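Local coordinates for vinylacetyl-CoA Delta-isomerase (Nitrosopumilus maritimus SCM1, PDB 6VJR), which probably catalyses the dehydration of 4-hydroxybutyryl-CoA and the isomerisation of vinylacetyl-CoA, using FAD and a [4Fe-4S] cluster, at residues His289-Tyr293 with Glu443-Gly449; Ala342-Gln346 with Asn357-Ala362. All coordinates share one frame. Residues are numbered along the deposited sequence.

Interaction 1: residues His289-Tyr293 with Glu443-Gly449. With FE (Fe (III) ion), chain I; FAD (flavin-adenine dinucleotide), chain F; SF4 (iron/sulfur cluster), chain E.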
# COMPACT_ATOMS: atom_id res chain seq x y z
N HIS A 289 19.73 -15.15 9.47
CA HIS A 289 20.00 -14.36 8.28
C HIS A 289 18.85 -13.41 7.93
O HIS A 289 19.11 -12.30 7.46
CB HIS A 289 20.42 -15.23 7.11
CG HIS A 289 21.17 -14.44 6.09
ND1 HIS A 289 22.37 -13.80 6.33
CD2 HIS A 289 20.84 -14.12 4.82
CE1 HIS A 289 22.71 -13.12 5.22
NE2 HIS A 289 21.78 -13.31 4.29
N ARG A 290 17.61 -13.81 8.23
CA ARG A 290 16.44 -12.99 7.94
C ARG A 290 16.46 -11.68 8.74
O ARG A 290 15.85 -10.71 8.33
CB ARG A 290 15.16 -13.81 8.13
CG ARG A 290 14.94 -14.71 6.92
CD ARG A 290 13.76 -15.61 7.00
NE ARG A 290 13.72 -16.49 5.83
CZ ARG A 290 13.10 -17.65 5.79
NH1 ARG A 290 12.25 -17.98 6.73
NH2 ARG A 290 13.37 -18.50 4.84
N ARG A 291 17.22 -11.60 9.84
CA ARG A 291 17.38 -10.30 10.48
C ARG A 291 18.78 -9.69 10.37
O ARG A 291 19.00 -8.57 10.85
CB ARG A 291 16.83 -10.23 11.90
CG ARG A 291 17.31 -11.23 12.90
CD ARG A 291 18.63 -10.88 13.63
NE ARG A 291 19.81 -11.34 12.92
CZ ARG A 291 21.04 -11.46 13.48
NH1 ARG A 291 21.30 -11.01 14.72
NH2 ARG A 291 22.01 -12.01 12.78
N SER A 292 19.69 -10.35 9.63
CA SER A 292 20.90 -9.71 9.15
C SER A 292 20.59 -8.62 8.13
O SER A 292 21.46 -7.76 7.87
CB SER A 292 21.90 -10.75 8.66
OG SER A 292 22.43 -11.42 9.81
N TYR A 293 19.36 -8.64 7.59
CA TYR A 293 18.90 -7.62 6.64
C TYR A 293 18.78 -6.23 7.25
O TYR A 293 18.49 -5.29 6.53
CB TYR A 293 17.61 -8.02 5.89
CG TYR A 293 17.95 -9.14 4.94
CD1 TYR A 293 18.41 -8.87 3.66
CD2 TYR A 293 17.87 -10.46 5.34
CE1 TYR A 293 18.85 -9.86 2.82
CE2 TYR A 293 18.31 -11.47 4.51
CZ TYR A 293 18.85 -11.16 3.28
OH TYR A 293 19.37 -12.13 2.52
N GLU A 443 18.30 -8.95 -3.86
CA GLU A 443 18.72 -9.78 -2.75
C GLU A 443 17.83 -9.52 -1.53
O GLU A 443 17.56 -10.44 -0.78
CB GLU A 443 20.19 -9.55 -2.41
CG GLU A 443 20.73 -10.76 -1.66
CD GLU A 443 20.75 -10.67 -0.18
OE1 GLU A 443 20.68 -9.51 0.30
OE2 GLU A 443 20.93 -11.74 0.45
N SER A 444 17.31 -8.30 -1.37
CA SER A 444 16.29 -8.06 -0.35
C SER A 444 15.09 -8.98 -0.58
O SER A 444 14.48 -9.51 0.35
CB SER A 444 15.89 -6.58 -0.30
OG SER A 444 16.96 -5.81 0.21
N MET A 445 14.70 -9.16 -1.84
CA MET A 445 13.61 -10.05 -2.19
C MET A 445 13.89 -11.52 -1.88
O MET A 445 13.02 -12.18 -1.28
CB MET A 445 13.31 -9.89 -3.69
CG MET A 445 12.21 -10.79 -4.29
SD MET A 445 10.62 -10.58 -3.51
CE MET A 445 10.12 -8.99 -4.19
N HIS A 446 15.06 -12.04 -2.27
CA HIS A 446 15.29 -13.49 -2.28
C HIS A 446 16.27 -14.01 -1.22
O HIS A 446 16.31 -15.20 -0.93
CB HIS A 446 15.76 -13.98 -3.65
CG HIS A 446 14.65 -13.93 -4.65
ND1 HIS A 446 13.51 -14.68 -4.48
CD2 HIS A 446 14.44 -13.17 -5.72
CE1 HIS A 446 12.67 -14.43 -5.48
NE2 HIS A 446 13.22 -13.51 -6.27
N GLY A 447 17.09 -13.15 -0.69
CA GLY A 447 18.09 -13.59 0.28
C GLY A 447 17.47 -14.25 1.52
O GLY A 447 16.49 -13.78 2.08
N ALA A 448 18.01 -15.41 1.91
CA ALA A 448 17.44 -16.29 2.95
C ALA A 448 16.00 -16.72 2.66
O ALA A 448 15.23 -17.06 3.57
CB ALA A 448 17.49 -15.65 4.31
N GLY A 449 15.66 -16.76 1.39
CA GLY A 449 14.38 -17.27 0.96
C GLY A 449 13.47 -16.18 0.40
O GLY A 449 13.40 -15.05 0.87
FE FE I . 21.33 -12.39 2.25
PA FAD F . 13.04 -19.99 -6.71
O1A FAD F . 12.97 -20.98 -5.61
O2A FAD F . 13.15 -20.51 -8.09
O5B FAD F . 11.85 -18.97 -6.45
C5B FAD F . 11.10 -18.38 -7.54
C4B FAD F . 9.66 -18.27 -7.12
O4B FAD F . 9.07 -19.59 -7.08
C3B FAD F . 9.38 -17.64 -5.75
O3B FAD F . 8.18 -16.85 -5.80
C2B FAD F . 9.18 -18.85 -4.85
O2B FAD F . 8.42 -18.64 -3.66
C1B FAD F . 8.48 -19.81 -5.81
N9A FAD F . 8.69 -21.22 -5.48
C8A FAD F . 9.84 -21.98 -5.54
N7A FAD F . 9.69 -23.23 -5.21
C5A FAD F . 8.35 -23.32 -4.88
C6A FAD F . 7.56 -24.40 -4.44
N6A FAD F . 8.03 -25.64 -4.31
N1A FAD F . 6.27 -24.14 -4.13
C2A FAD F . 5.80 -22.89 -4.31
N3A FAD F . 6.43 -21.81 -4.76
C4A FAD F . 7.73 -22.08 -5.02
N1 FAD F . 22.18 -18.41 -1.15
C2 FAD F . 23.26 -18.98 -0.51
O2 FAD F . 23.26 -20.17 -0.14
N3 FAD F . 24.35 -18.19 -0.22
C4 FAD F . 24.51 -16.87 -0.53
O4 FAD F . 25.56 -16.28 -0.33
C4X FAD F . 23.40 -16.31 -1.29
N5 FAD F . 23.48 -15.03 -1.67
C5X FAD F . 22.54 -14.58 -2.58
C6 FAD F . 22.70 -13.33 -3.19
C7 FAD F . 21.80 -12.87 -4.14
C7M FAD F . 22.06 -11.56 -4.85
C8 FAD F . 20.62 -13.60 -4.39
C8M FAD F . 19.57 -13.07 -5.32
C9 FAD F . 20.40 -14.79 -3.73
C9A FAD F . 21.37 -15.31 -2.85
N10 FAD F . 21.24 -16.57 -2.26
C10 FAD F . 22.28 -17.16 -1.55
C1' FAD F . 20.15 -17.41 -2.78
C2' FAD F . 18.76 -17.21 -2.23
O2' FAD F . 18.70 -17.88 -0.97
C3' FAD F . 17.72 -17.79 -3.20
O3' FAD F . 17.71 -16.93 -4.32
C4' FAD F . 16.32 -18.02 -2.60
O4' FAD F . 16.34 -19.11 -1.66
C5' FAD F . 15.27 -18.31 -3.65
O5' FAD F . 15.65 -19.45 -4.41
P FAD F . 15.75 -19.40 -5.96
O1P FAD F . 16.63 -18.32 -6.42
O2P FAD F . 16.02 -20.77 -6.41
O3P FAD F . 14.30 -18.99 -6.50
FE1 SF4 E . 23.35 -10.33 3.19
FE2 SF4 E . 23.43 -7.60 3.46
FE3 SF4 E . 25.31 -8.81 2.12
FE4 SF4 E . 25.29 -8.96 4.80
S1 SF4 E . 25.72 -7.14 3.57
S2 SF4 E . 25.61 -10.74 3.31
S3 SF4 E . 23.00 -9.12 5.16
S4 SF4 E . 23.10 -8.84 1.56
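Three side chains from two helix ends converge on one Fe(III) ion. His289, with chi1 in the t well, supplies NE2 at 2.3 Å from FE, and Asp105 hydrogen-bonds its ND1. Tyr293 (chi1 m, its ring turned to chi2 -88°) brings OH to 2.0 Å from FE. Glu443 has CA-to-CB pointing sideways, yet its t chi1 and off-well chi2 of -97° swing the carboxylate round so that OE2 lies 1.9 Å from FE, while OE1 makes a salt bridge with Lys296. Tyr293 OH and Glu443 OE2 approach to 2.6 Å because the metal holds both. A fourth ligand atom comes from outside these segments. Where helix 437-446 ends, in this acyl-CoA dehydrogenase-related C-terminal domain, a type II beta turn from His446 to Gly449 passes between the 289-293 side chains and the ribityl chain of FAD. Gly447 CA sits 3.0 Å from Tyr293 OH, so a side chain there would collide with the hydroxyl. Ala448 CB meets His289 CD2 at 3.7 Å, at the imidazole's edge. One residue along from His289, Arg290 extends m-t-t and clamps the turn: NE and NH2 both donate to Ala448 O, at 2.8 and 2.7 Å.

Interaction 2: residues Ala342-Gln346 with Asn357-Ala362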
# COMPACT_ATOMS: atom_id res chain seq x y z
N ALA A 342 14.74 -5.95 17.34
CA ALA A 342 13.81 -6.57 18.27
C ALA A 342 14.05 -8.09 18.28
O ALA A 342 14.06 -8.71 19.32
CB ALA A 342 12.37 -6.28 17.86
N SER A 343 14.23 -8.69 17.11
CA SER A 343 14.52 -10.11 16.99
C SER A 343 15.76 -10.45 17.80
O SER A 343 15.79 -11.43 18.56
CB SER A 343 14.66 -10.52 15.54
OG SER A 343 14.94 -11.92 15.43
N SER A 344 16.81 -9.66 17.62
CA SER A 344 18.08 -9.90 18.29
C SER A 344 17.94 -9.71 19.79
O SER A 344 18.43 -10.55 20.58
CB SER A 344 19.10 -9.02 17.69
OG SER A 344 19.44 -9.32 16.36
N HIS A 345 17.30 -8.62 20.22
CA HIS A 345 17.07 -8.34 21.64
C HIS A 345 16.31 -9.45 22.34
O HIS A 345 16.56 -9.67 23.52
CB HIS A 345 16.33 -7.01 21.85
CG HIS A 345 17.20 -5.80 21.93
ND1 HIS A 345 18.07 -5.59 22.97
CD2 HIS A 345 17.34 -4.75 21.11
CE1 HIS A 345 18.67 -4.41 22.81
NE2 HIS A 345 18.22 -3.88 21.69
N GLN A 346 15.41 -10.13 21.60
CA GLN A 346 14.54 -11.19 22.12
C GLN A 346 15.20 -12.58 21.99
O GLN A 346 14.52 -13.60 22.18
CB GLN A 346 13.19 -11.09 21.42
CG GLN A 346 12.41 -9.88 21.90
CD GLN A 346 12.00 -9.94 23.36
OE1 GLN A 346 12.35 -9.08 24.19
NE2 GLN A 346 11.18 -10.94 23.68
N ASN A 357 18.35 -15.61 17.76
CA ASN A 357 17.38 -14.54 17.74
C ASN A 357 15.96 -15.09 17.58
O ASN A 357 15.74 -16.25 17.23
CB ASN A 357 17.71 -13.57 16.60
CG ASN A 357 17.72 -14.29 15.29
OD1 ASN A 357 18.55 -15.16 15.02
ND2 ASN A 357 16.77 -13.95 14.44
N ASP A 358 14.98 -14.24 17.88
CA ASP A 358 13.57 -14.57 17.80
C ASP A 358 13.16 -14.82 16.36
O ASP A 358 13.17 -13.92 15.53
CB ASP A 358 12.69 -13.47 18.38
CG ASP A 358 11.24 -13.88 18.51
OD1 ASP A 358 10.61 -14.13 17.45
OD2 ASP A 358 10.75 -13.98 19.67
N ASP A 359 12.76 -16.06 16.08
CA ASP A 359 12.46 -16.47 14.71
C ASP A 359 11.28 -15.69 14.11
O ASP A 359 11.35 -15.25 12.97
CB ASP A 359 12.20 -17.96 14.66
CG ASP A 359 12.13 -18.51 13.26
OD1 ASP A 359 11.13 -18.18 12.57
OD2 ASP A 359 13.07 -19.24 12.90
N MET A 360 10.20 -15.55 14.86
CA MET A 360 9.03 -14.85 14.37
C MET A 360 9.40 -13.44 13.95
O MET A 360 9.07 -13.01 12.86
CB MET A 360 7.89 -14.84 15.39
CG MET A 360 6.75 -13.98 14.95
SD MET A 360 5.78 -14.59 13.58
CE MET A 360 4.45 -15.43 14.47
N LEU A 361 10.11 -12.73 14.82
CA LEU A 361 10.45 -11.35 14.50
C LEU A 361 11.46 -11.24 13.35
O LEU A 361 11.44 -10.24 12.63
CB LEU A 361 10.90 -10.63 15.74
CG LEU A 361 9.85 -10.52 16.84
CD1 LEU A 361 10.44 -9.97 18.11
CD2 LEU A 361 8.76 -9.59 16.35
N ALA A 362 12.33 -12.25 13.18
CA ALA A 362 13.19 -12.31 12.01
C ALA A 362 12.33 -12.39 10.74
O ALA A 362 12.68 -11.80 9.74
CB ALA A 362 14.14 -13.45 12.07
O HOH W 1 9.69 -12.14 21.36
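Ser343 lies over the first turn of helix 359-369, its CB 3.8 Å from Leu361 CB, and its hydroxyl is wedged among polar groups of the chain leading into that helix. With chi1 at 180°, OG donates to Asp358 O (2.7 Å) and accepts from Asn357 ND2 (2.9 Å); ND2 also reaches Cys287 O on helix 278-292. The backbone joins in: Asp358 N donates to Ser343 O at 3.0 Å and almost straight, tying the last turn of helix 320-345 to the start of the next helix. Asp358 is the N-cap of that helix, its OD1 accepting from Leu361 N at 3.0 Å. The other carboxylate oxygen has two jobs. Asp358 OD2 forms a salt bridge with Arg493 and takes a hydrogen bond from a water (2.7 Å), which in turn accepts from Gln346 NE2 (3.0 Å). Gln346 CB also packs on Asp358 CB at 3.9 Å, although the amide end leads away to His345 of the third subunit. Apolar contact is modest, chiefly Leu361 CD1 against Ala342 CB at 4.2 Å, and both residues also face Ala338 of that subunit. The contact closes the ten-residue connection, with two short strands, between helices 320-345 and 359-369 of the C-terminal region. Directional bonds through Ser343 OG and O, Asp358 N and O, and Asn357 ND2 join the segments more than greasy packing does, while the Asp358 carboxylate caps its own helix and adds a water bridge, consistent with a well-defined position of one helix end against the other.

Along the chain, interaction 2 is nested inside the loop closed by interaction 1: 289-293 comes first, then 342-346 and 357-362, and finally 443-449. Their centres are about 14 Å apart, and all four segments belong to the largely helical C-terminal family region. The end of helix 278-292 bridges them. Arg291, turned away from the iron, places NH1 3.0 Å from Ser344 OG in a probable hydrogen bond, and Arg290 CB packs at 3.6 Å from Ala362 O. One face of this helix end therefore serves the buried metal site, while another rests on the joint between helices 320-345 and 359-369, which itself meets the third subunit; a continuous path of packing thus runs from iron to subunit interface.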